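Local coordinates for lysosome-associated membrane glycoprotein 2 (Mus musculus, PDB 5GV3), which supports lysosome biogenesis and autophagy and, by directly inhibiting the proton channel TMEM175, helps to keep the lysosomal lumen acidic, at residues 2-7 against 12-17; 79-84 against 146-151. All coordinates share one frame; numbering follows the deposited sequence.

Interaction 1: 2-7 against 12-17; sequences LIVNLT and TCLYAE. With ZN (zinc ion), chain C; NAG (2-acetamido-2-deoxy-beta-D-glucopyranose), chain L.
Val4 and Ala16 form a hydrogen-bonded pair in the antiparallel beta hairpin that opens the first lumenal domain; the short segments of its strands run at 174° to each other. Val4 N reaches Ala16 O at 2.8 Å, nearly straight, and Ala16 N returns a more bent bond to Val4 O. Near the turn the ladder breaks into a classic beta bulge, since Cys13 and Leu14 both face Leu6: Leu6 O takes Cys13 N at 2.9 Å and, weakly, Leu14 N at 3.3 Å.

The tighter face carries Val4, Leu6, Leu14 and Ala16, all buried except the partly exposed Leu6. Leu6 and Leu14 lie side by side, CD1 of Leu6 4.1 Å from CD2 of Leu14, while Ile60 from strand 59-64 packs on Leu14 and Ala16. Cys13 is tied to Cys51 by a disulfide.

The other face is looser at the exposed Ile3 and Thr7, while the N-glycan lies against the buried Thr12 and Tyr15. With CG anti to the backbone N (chi1 -179°), the Asn5 amide meets the edge of the Tyr15 ring, and its OD1 accepts Thr12 OG1 in the amide plane, on a lone pair. The first sugar, joined through Asn5 ND2, sets its O7 over a face of the Tyr15 ring, 3.3 Å from Tyr15 CE1. Farther along, Tyr15 OH donates to Glu17 OE1 from above the carboxylate plane, and Glu17 OE1 and OE2 chelate a zinc ion at 2.0 Å.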
loop_
_atom_site.group_PDB
_atom_site.type_symbol
_atom_site.label_atom_id
_atom_site.label_comp_id
_atom_site.label_asym_id
_atom_site.label_seq_id
_atom_site.Cartn_x
_atom_site.Cartn_y
_atom_site.Cartn_z
ATOM N N LEU A 2 9.330 -2.770 3.065
ATOM C CA LEU A 2 9.033 -2.503 1.655
ATOM C C LEU A 2 9.729 -1.263 1.086
ATOM O O LEU A 2 9.587 -0.163 1.615
ATOM C CB LEU A 2 7.519 -2.415 1.458
ATOM C CG LEU A 2 6.839 -3.713 1.947
ATOM C CD1 LEU A 2 5.328 -3.598 1.867
ATOM C CD2 LEU A 2 7.346 -4.966 1.235
ATOM N N ILE A 3 10.498 -1.451 0.020
ATOM C CA ILE A 3 11.165 -0.338 -0.640
ATOM C C ILE A 3 10.942 -0.413 -2.132
ATOM O O ILE A 3 11.264 -1.408 -2.779
ATOM C CB ILE A 3 12.682 -0.300 -0.379
ATOM C CG1 ILE A 3 12.972 -0.025 1.096
ATOM C CG2 ILE A 3 13.326 0.788 -1.234
ATOM C CD1 ILE A 3 14.401 -0.350 1.503
ATOM N N VAL A 4 10.370 0.656 -2.669
ATOM C CA VAL A 4 10.176 0.791 -4.101
ATOM C C VAL A 4 10.894 2.047 -4.555
ATOM O O VAL A 4 10.460 3.155 -4.257
ATOM C CB VAL A 4 8.682 0.834 -4.456
ATOM C CG1 VAL A 4 8.477 1.075 -5.948
ATOM C CG2 VAL A 4 8.014 -0.472 -4.031
ATOM N N ASN A 5 12.015 1.857 -5.238
ATOM C CA ASN A 5 12.846 2.954 -5.702
ATOM C C ASN A 5 12.898 2.922 -7.225
ATOM O O ASN A 5 13.716 2.207 -7.811
ATOM C CB ASN A 5 14.243 2.845 -5.083
ATOM C CG ASN A 5 15.178 3.978 -5.492
ATOM O OD1 ASN A 5 14.805 4.886 -6.235
ATOM N ND2 ASN A 5 16.407 3.926 -4.985
ATOM N N LEU A 6 11.984 3.656 -7.858
ATOM C CA LEU A 6 11.887 3.680 -9.306
ATOM C C LEU A 6 12.761 4.792 -9.873
ATOM O O LEU A 6 12.763 5.910 -9.361
ATOM C CB LEU A 6 10.440 3.900 -9.738
ATOM C CG LEU A 6 9.435 2.890 -9.177
ATOM C CD1 LEU A 6 8.033 3.241 -9.628
ATOM C CD2 LEU A 6 9.817 1.502 -9.620
ATOM N N THR A 7 13.490 4.484 -10.940
ATOM C CA THR A 7 14.394 5.449 -11.554
ATOM C C THR A 7 14.147 5.563 -13.049
ATOM O O THR A 7 13.735 4.600 -13.691
ATOM C CB THR A 7 15.882 5.092 -11.332
ATOM O OG1 THR A 7 16.184 3.855 -11.991
ATOM C CG2 THR A 7 16.221 4.989 -9.842
ATOM N N THR A 12 16.116 9.018 -9.650
ATOM C CA THR A 12 14.928 8.545 -8.963
ATOM C C THR A 12 13.709 9.389 -9.324
ATOM O O THR A 12 13.752 10.613 -9.219
ATOM C CB THR A 12 15.124 8.599 -7.443
ATOM O OG1 THR A 12 16.199 7.731 -7.067
ATOM C CG2 THR A 12 13.848 8.182 -6.719
ATOM N N CYS A 13 12.622 8.742 -9.747
ATOM C CA CYS A 13 11.393 9.480 -10.037
ATOM C C CYS A 13 10.301 9.167 -9.018
ATOM O O CYS A 13 9.332 9.908 -8.906
ATOM C CB CYS A 13 10.892 9.191 -11.454
ATOM S SG CYS A 13 10.926 7.464 -11.954
ATOM N N LEU A 14 10.474 8.085 -8.262
ATOM C CA LEU A 14 9.541 7.740 -7.184
ATOM C C LEU A 14 10.270 6.946 -6.102
ATOM O O LEU A 14 10.981 5.989 -6.398
ATOM C CB LEU A 14 8.347 6.937 -7.709
ATOM C CG LEU A 14 7.270 6.505 -6.687
ATOM C CD1 LEU A 14 5.876 6.522 -7.305
ATOM C CD2 LEU A 14 7.545 5.128 -6.054
ATOM N N TYR A 15 10.104 7.354 -4.849
ATOM C CA TYR A 15 10.665 6.594 -3.745
ATOM C C TYR A 15 9.580 6.289 -2.718
ATOM O O TYR A 15 8.796 7.163 -2.344
ATOM C CB TYR A 15 11.828 7.333 -3.076
ATOM C CG TYR A 15 12.485 6.511 -1.977
ATOM C CD1 TYR A 15 13.503 5.612 -2.273
ATOM C CD2 TYR A 15 12.080 6.625 -0.657
ATOM C CE1 TYR A 15 14.099 4.855 -1.286
ATOM C CE2 TYR A 15 12.671 5.867 0.338
ATOM C CZ TYR A 15 13.676 4.984 0.017
ATOM O OH TYR A 15 14.264 4.224 1.004
ATOM N N ALA A 16 9.531 5.037 -2.274
ATOM C CA ALA A 16 8.579 4.624 -1.257
ATOM C C ALA A 16 9.226 3.624 -0.305
ATOM O O ALA A 16 9.798 2.629 -0.734
ATOM C CB ALA A 16 7.337 4.028 -1.904
ATOM N N GLU A 17 9.152 3.927 0.986
ATOM C CA GLU A 17 9.682 3.090 2.054
ATOM C C GLU A 17 8.596 2.995 3.122
ATOM O O GLU A 17 8.153 4.022 3.630
ATOM C CB GLU A 17 10.992 3.718 2.571
ATOM C CG GLU A 17 11.727 3.164 3.816
ATOM C CD GLU A 17 12.978 4.028 4.179
ATOM O OE1 GLU A 17 13.384 4.887 3.369
ATOM O OE2 GLU A 17 13.585 3.884 5.255
HETATM ZN ZN ZN C . 14.878 5.318 4.632
HETATM C C1 NAG L . 17.392 4.911 -5.300
HETATM C C2 NAG L . 18.359 5.182 -4.126
HETATM C C3 NAG L . 19.508 6.105 -4.547
HETATM C C4 NAG L . 20.171 5.581 -5.815
HETATM C C5 NAG L . 19.119 5.357 -6.898
HETATM C C6 NAG L . 19.693 4.755 -8.160
HETATM C C7 NAG L . 16.986 6.813 -2.741
HETATM C C8 NAG L . 16.834 7.740 -3.919
HETATM N N2 NAG L . 17.685 5.672 -2.916
HETATM O O3 NAG L . 20.467 6.205 -3.501
HETATM O O4 NAG L . 21.138 6.517 -6.276
HETATM O O5 NAG L . 18.132 4.435 -6.420
HETATM O O6 NAG L . 19.549 3.340 -8.158
HETATM O O7 NAG L . 16.487 7.086 -1.655
HETATM O O HOH W 1 15.375 6.818 3.264
#

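Interaction 2: 79-84 against 146-151; sequences SHYSIH and QAFVQN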
loop_
_atom_site.group_PDB
_atom_site.type_symbol
_atom_site.label_atom_id
_atom_site.label_comp_id
_atom_site.label_asym_id
_atom_site.label_seq_id
_atom_site.Cartn_x
_atom_site.Cartn_y
_atom_site.Cartn_z
ATOM N N SER A 79 -3.619 18.941 -5.816
ATOM C CA SER A 79 -3.166 19.975 -4.850
ATOM C C SER A 79 -2.225 19.574 -3.691
ATOM O O SER A 79 -2.663 19.600 -2.548
ATOM C CB SER A 79 -4.379 20.690 -4.230
ATOM O OG SER A 79 -5.243 19.804 -3.524
ATOM N N HIS A 80 -0.938 19.286 -3.928
ATOM C CA HIS A 80 -0.319 19.140 -5.246
ATOM C C HIS A 80 -0.018 17.722 -5.749
ATOM O O HIS A 80 0.368 17.562 -6.902
ATOM C CB HIS A 80 0.962 19.965 -5.326
ATOM C CG HIS A 80 0.758 21.306 -5.948
ATOM N ND1 HIS A 80 0.862 21.505 -7.309
ATOM C CD2 HIS A 80 0.388 22.492 -5.419
ATOM C CE1 HIS A 80 0.614 22.771 -7.583
ATOM N NE2 HIS A 80 0.317 23.391 -6.455
ATOM N N TYR A 81 -0.104 16.700 -4.909
ATOM C CA TYR A 81 -0.345 15.379 -5.482
ATOM C C TYR A 81 -1.124 14.570 -4.467
ATOM O O TYR A 81 -0.951 14.729 -3.259
ATOM C CB TYR A 81 0.939 14.659 -5.948
ATOM C CG TYR A 81 1.880 14.051 -4.917
ATOM C CD1 TYR A 81 1.676 12.760 -4.434
ATOM C CD2 TYR A 81 3.020 14.721 -4.514
ATOM C CE1 TYR A 81 2.551 12.185 -3.527
ATOM C CE2 TYR A 81 3.902 14.154 -3.611
ATOM C CZ TYR A 81 3.663 12.888 -3.119
ATOM O OH TYR A 81 4.542 12.328 -2.225
ATOM N N SER A 82 -2.028 13.741 -4.973
ATOM C CA SER A 82 -2.901 12.969 -4.106
ATOM C C SER A 82 -2.476 11.522 -4.034
ATOM O O SER A 82 -2.036 10.941 -5.027
ATOM C CB SER A 82 -4.356 13.066 -4.577
ATOM O OG SER A 82 -4.478 12.685 -5.937
ATOM N N ILE A 83 -2.616 10.958 -2.840
ATOM C CA ILE A 83 -2.450 9.536 -2.611
ATOM C C ILE A 83 -3.857 8.980 -2.545
ATOM O O ILE A 83 -4.634 9.342 -1.666
ATOM C CB ILE A 83 -1.683 9.239 -1.318
ATOM C CG1 ILE A 83 -0.300 9.883 -1.358
ATOM C CG2 ILE A 83 -1.548 7.750 -1.114
ATOM C CD1 ILE A 83 0.409 9.816 -0.050
ATOM N N HIS A 84 -4.190 8.121 -3.497
ATOM C CA HIS A 84 -5.582 7.820 -3.780
ATOM C C HIS A 84 -5.746 6.365 -4.259
ATOM O O HIS A 84 -4.770 5.719 -4.638
ATOM C CB HIS A 84 -6.085 8.854 -4.803
ATOM C CG HIS A 84 -7.454 8.586 -5.341
ATOM N ND1 HIS A 84 -8.527 8.293 -4.538
ATOM C CD2 HIS A 84 -7.920 8.607 -6.611
ATOM C CE1 HIS A 84 -9.602 8.118 -5.294
ATOM N NE2 HIS A 84 -9.252 8.279 -6.549
ATOM N N GLN A 146 8.000 9.751 -1.468
ATOM C CA GLN A 146 7.927 10.871 -2.403
ATOM C C GLN A 146 7.610 10.392 -3.812
ATOM O O GLN A 146 8.377 9.656 -4.428
ATOM C CB GLN A 146 9.218 11.693 -2.421
ATOM C CG GLN A 146 9.071 12.939 -3.307
ATOM C CD GLN A 146 10.319 13.808 -3.370
ATOM O OE1 GLN A 146 11.401 13.408 -2.941
ATOM N NE2 GLN A 146 10.162 15.015 -3.897
ATOM N N ALA A 147 6.441 10.788 -4.297
ATOM C CA ALA A 147 6.082 10.586 -5.687
ATOM C C ALA A 147 6.508 11.813 -6.476
ATOM O O ALA A 147 6.707 12.886 -5.897
ATOM C CB ALA A 147 4.597 10.340 -5.831
ATOM N N PHE A 148 6.673 11.640 -7.783
ATOM C CA PHE A 148 7.037 12.730 -8.676
ATOM C C PHE A 148 8.289 13.430 -8.170
ATOM O O PHE A 148 8.254 14.593 -7.781
ATOM C CB PHE A 148 5.871 13.713 -8.826
ATOM C CG PHE A 148 4.555 13.040 -9.123
ATOM C CD1 PHE A 148 4.287 12.541 -10.389
ATOM C CD2 PHE A 148 3.591 12.902 -8.138
ATOM C CE1 PHE A 148 3.085 11.912 -10.665
ATOM C CE2 PHE A 148 2.381 12.279 -8.405
ATOM C CZ PHE A 148 2.127 11.782 -9.671
ATOM N N VAL A 149 9.392 12.694 -8.154
ATOM C CA VAL A 149 10.654 13.238 -7.705
ATOM C C VAL A 149 11.271 14.065 -8.825
ATOM O O VAL A 149 11.411 13.593 -9.951
ATOM C CB VAL A 149 11.624 12.129 -7.295
ATOM C CG1 VAL A 149 12.915 12.731 -6.775
ATOM C CG2 VAL A 149 10.981 11.231 -6.240
ATOM N N GLN A 150 11.651 15.297 -8.511
ATOM C CA GLN A 150 12.217 16.182 -9.520
ATOM C C GLN A 150 13.737 16.199 -9.454
ATOM O O GLN A 150 14.321 16.030 -8.385
ATOM C CB GLN A 150 11.663 17.597 -9.360
ATOM C CG GLN A 150 10.181 17.717 -9.679
ATOM C CD GLN A 150 9.639 19.103 -9.398
ATOM O OE1 GLN A 150 10.355 19.971 -8.899
ATOM N NE2 GLN A 150 8.367 19.317 -9.713
ATOM N N ASN A 151 14.359 16.416 -10.609
ATOM C CA ASN A 151 15.815 16.418 -10.756
ATOM C C ASN A 151 16.484 15.106 -10.343
ATOM O O ASN A 151 17.681 15.079 -10.063
ATOM C CB ASN A 151 16.432 17.582 -9.970
ATOM C CG ASN A 151 16.000 18.935 -10.505
ATOM O OD1 ASN A 151 15.497 19.040 -11.625
ATOM N ND2 ASN A 151 16.216 19.980 -9.714
#
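Two beta-sheets of the first lumenal domain meet here: strand 81-91 of the four-stranded antiparallel sheet sends Tyr81 against the loop that follows strand 136-146 of the other sheet. One aromatic residue makes the whole contact from its side, touching Gln146, Ala147 and Phe148 in succession.

At the polar end one almost linear bond joins the segments, in which Ala147 N donates to Tyr81 OH at 3.2 Å with an angle of 174° at the hydrogen. The hydroxyl of the buried Tyr81 is thus held by the main-chain N-H of Ala147, with Gln146 CA lying beside it. CB of Gln146 points away from Tyr81, and Gln146 OE1 accepts a hydrogen bond from Ser155 N.

The apolar part lies over a face of the tyrosine. Ala147 CB stands 4.0 Å from the Tyr81 ring centroid, a CH-pi contact centred toward the hydroxyl end, closest at Tyr81 CE1. Over the same face, nearer the root of the ring, Phe148 brings its CD2 and CE2 edge in an offset edge-to-face pair, the centroids of the Phe148 and Tyr81 rings 5.5 Å apart and their planes at 70°. CB of Tyr81 points toward the loop, and with CG between the backbone N and the carbonyl carbon (chi1 75°) the ring lies against Ala147 and Phe148. Phe74 and Lys76 of strand 68-76 touch Ala147 and Phe148 respectively, and Phe148 CE2 ends 3.7 Å from Tyr81 CB.

How the interactions relate
The centres of the two contacts lie about 12 Å apart and are joined by main chain: Tyr15 O meets Gln146 N at 2.8 Å and Cys13 O meets Val149 N at 2.9 Å, both probable hydrogen bonds. Strand 11-28 of interaction 1 thus borders strand 136-146 and the loop after it, which interaction 2 fastens to the four-stranded sheet. Interaction 1 works within one sheet, burying 523 Å² through a backbone ladder and the side chains flanking it, and is only partly buried, with a glycan and a zinc ion on the face of Asn5, Tyr15 and Glu17. Interaction 2 is smaller, at 171 Å², but buried; it links separate sheets by side-chain aromatic packing and one hydrogen bond.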